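Local coordinates for protein branched-chain-amino-acid aminotransferase (PDB 6THQ) that is a pyridoxal 5'-phosphate-dependent aminotransferase that probably moves the amino group of leucine, isoleucine and valine to 2-oxoglutarate, at residues E248-D253 / I268-R273. Sequence-based numbering, arbitrary orientation.
Sequences ELYAAD and IEIDGR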
loop_
_atom_site.group_PDB
_atom_site.type_symbol
_atom_site.label_atom_id
_atom_site.label_comp_id
_atom_site.label_asym_id
_atom_site.label_seq_id
_atom_site.Cartn_x
_atom_site.Cartn_y
_atom_site.Cartn_z
ATOM N N GLU A 248 -21.936 -20.498 7.473
ATOM C CA GLU A 248 -21.938 -20.522 8.939
ATOM C C GLU A 248 -22.247 -19.142 9.512
ATOM O O GLU A 248 -22.906 -19.013 10.530
ATOM C CB GLU A 248 -20.582 -20.969 9.423
ATOM C CG GLU A 248 -20.352 -22.469 9.279
ATOM C CD GLU A 248 -18.879 -22.848 9.472
ATOM O OE1 GLU A 248 -17.999 -22.008 9.293
ATOM O OE2 GLU A 248 -18.569 -23.966 9.838
ATOM N N LEU A 249 -21.790 -18.117 8.803
ATOM C CA LEU A 249 -22.033 -16.770 9.135
ATOM C C LEU A 249 -23.548 -16.498 8.915
ATOM O O LEU A 249 -24.211 -16.003 9.782
ATOM C CB LEU A 249 -21.124 -15.924 8.246
ATOM C CG LEU A 249 -21.214 -14.398 8.500
ATOM C CD1 LEU A 249 -20.852 -14.035 9.933
ATOM C CD2 LEU A 249 -20.345 -13.692 7.491
ATOM N N TYR A 250 -24.095 -16.877 7.787
ATOM C CA TYR A 250 -25.544 -16.698 7.554
ATOM C C TYR A 250 -26.428 -17.399 8.629
ATOM O O TYR A 250 -27.531 -16.963 8.976
ATOM C CB TYR A 250 -25.922 -17.263 6.151
ATOM C CG TYR A 250 -25.508 -16.391 5.003
ATOM C CD1 TYR A 250 -24.872 -15.140 5.199
ATOM C CD2 TYR A 250 -25.762 -16.801 3.692
ATOM C CE1 TYR A 250 -24.541 -14.317 4.098
ATOM C CE2 TYR A 250 -25.425 -15.995 2.581
ATOM C CZ TYR A 250 -24.836 -14.773 2.792
ATOM O OH TYR A 250 -24.510 -14.062 1.674
ATOM N N ALA A 251 -25.955 -18.535 9.079
ATOM C CA ALA A 251 -26.654 -19.400 10.020
ATOM C C ALA A 251 -26.212 -19.207 11.461
ATOM O O ALA A 251 -26.568 -20.018 12.299
ATOM C CB ALA A 251 -26.428 -20.875 9.648
ATOM N N ALA A 252 -25.432 -18.157 11.770
ATOM C CA ALA A 252 -24.863 -18.054 13.094
ATOM C C ALA A 252 -25.988 -17.716 14.029
ATOM O O ALA A 252 -26.976 -17.078 13.606
ATOM C CB ALA A 252 -23.799 -16.991 13.121
ATOM N N ASP A 253 -25.883 -18.128 15.301
ATOM C CA ASP A 253 -26.851 -17.660 16.336
ATOM C C ASP A 253 -26.541 -16.198 16.619
ATOM O O ASP A 253 -27.462 -15.442 16.847
ATOM C CB ASP A 253 -26.728 -18.505 17.654
ATOM C CG ASP A 253 -26.995 -20.019 17.417
ATOM O OD1 ASP A 253 -28.042 -20.284 16.840
ATOM O OD2 ASP A 253 -26.216 -20.958 17.786
ATOM N N ILE A 268 -25.998 -7.256 13.249
ATOM C CA ILE A 268 -27.403 -7.638 13.281
ATOM C C ILE A 268 -27.974 -7.985 11.920
ATOM O O ILE A 268 -29.119 -8.447 11.808
ATOM C CB ILE A 268 -28.295 -6.582 13.971
ATOM C CG1 ILE A 268 -28.134 -5.230 13.304
ATOM C CG2 ILE A 268 -27.977 -6.580 15.460
ATOM C CD1 ILE A 268 -28.923 -4.099 13.968
ATOM N N GLU A 269 -27.146 -7.809 10.888
ATOM C CA GLU A 269 -27.545 -8.189 9.542
ATOM C C GLU A 269 -26.336 -8.491 8.679
ATOM O O GLU A 269 -25.353 -7.736 8.679
ATOM C CB GLU A 269 -28.409 -7.107 8.918
ATOM C CG GLU A 269 -29.295 -7.643 7.820
ATOM C CD GLU A 269 -29.746 -6.557 6.879
ATOM O OE1 GLU A 269 -29.026 -6.024 5.973
ATOM O OE2 GLU A 269 -30.858 -6.130 7.133
ATOM N N ILE A 270 -26.409 -9.605 7.949
ATOM C CA ILE A 270 -25.394 -9.933 6.990
ATOM C C ILE A 270 -26.033 -10.329 5.670
ATOM O O ILE A 270 -26.810 -11.296 5.568
ATOM C CB ILE A 270 -24.341 -10.943 7.539
ATOM C CG1 ILE A 270 -23.605 -11.605 6.409
ATOM C CG2 ILE A 270 -24.934 -12.019 8.423
ATOM C CD1 ILE A 270 -22.385 -10.790 6.103
ATOM N N ASP A 271 -25.717 -9.539 4.642
ATOM C CA ASP A 271 -26.365 -9.646 3.287
ATOM C C ASP A 271 -27.892 -9.858 3.380
ATOM O O ASP A 271 -28.427 -10.784 2.777
ATOM C CB ASP A 271 -25.763 -10.773 2.420
ATOM C CG ASP A 271 -24.192 -10.668 2.243
ATOM O OD1 ASP A 271 -23.562 -9.559 2.408
ATOM O OD2 ASP A 271 -23.595 -11.740 1.943
ATOM N N GLY A 272 -28.579 -9.032 4.168
ATOM C CA GLY A 272 -30.024 -9.157 4.317
ATOM C C GLY A 272 -30.473 -10.241 5.291
ATOM O O GLY A 272 -31.619 -10.281 5.651
ATOM N N ARG A 273 -29.592 -11.133 5.724
ATOM C CA ARG A 273 -30.002 -12.107 6.734
ATOM C C ARG A 273 -29.865 -11.514 8.158
ATOM O O ARG A 273 -28.811 -10.997 8.554
ATOM C CB ARG A 273 -29.214 -13.404 6.583
ATOM C CG ARG A 273 -29.611 -14.181 5.354
ATOM C CD ARG A 273 -28.505 -14.220 4.366
ATOM N NE ARG A 273 -28.789 -15.138 3.284
ATOM C CZ ARG A 273 -28.729 -14.763 2.006
ATOM N NH1 ARG A 273 -28.479 -13.493 1.745
ATOM N NH2 ARG A 273 -28.895 -15.621 0.982
#
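The ring of Y250, on the last turn of helix 246-250, meets R273 over one face and I270 and D271 at its edge, and so shows how one aromatic ring can meet three of the four residues of a β-turn. R273 lays its guanidinium almost parallel to the ring, the planes 15° apart. R273 CD sits nearly above the ring centre, 3.6 Å from the Y250 centroid, in a CH-pi contact, whereas R273 CZ lies off-centre, toward Y250 CE2 and Y250 CZ, giving an offset cation-pi stack. A bend at chi2 (113°) carries the arginine chain over the ring, and R273 NH1 then turns back to donate to D271 O at 2.9 Å, in the guanidinium plane, which limits rotation of the group.

At the ring's edge, Y250 OH donates to D271 OD2 across 2.5 Å, taking the lone pair that faces away from OD1; carboxylate and ring stand nearly perpendicular, at 81°. R246 also donates to this hydroxyl through NH1, while D271 OD1 accepts from V146 N, so both carboxylate oxygens are engaged. Further along the edge, I270 CG1 packs 3.7 Å from Y250 CE1. Beyond it I270 CD1 reaches L249 CD2, the two side chains crossing at about a right angle and both touching I186 of strand 184-188.

The turn itself is type I', with I270 and R273 joined by reciprocal backbone bonds: a β-hairpin with a two-residue loop, D271-G272, linking strands 265-270 and 273-274. A short helix thus packs against the hairpin that ends strand 265-270 of the mixed sheet in this class-IV aminotransferase, away from the cofactor site.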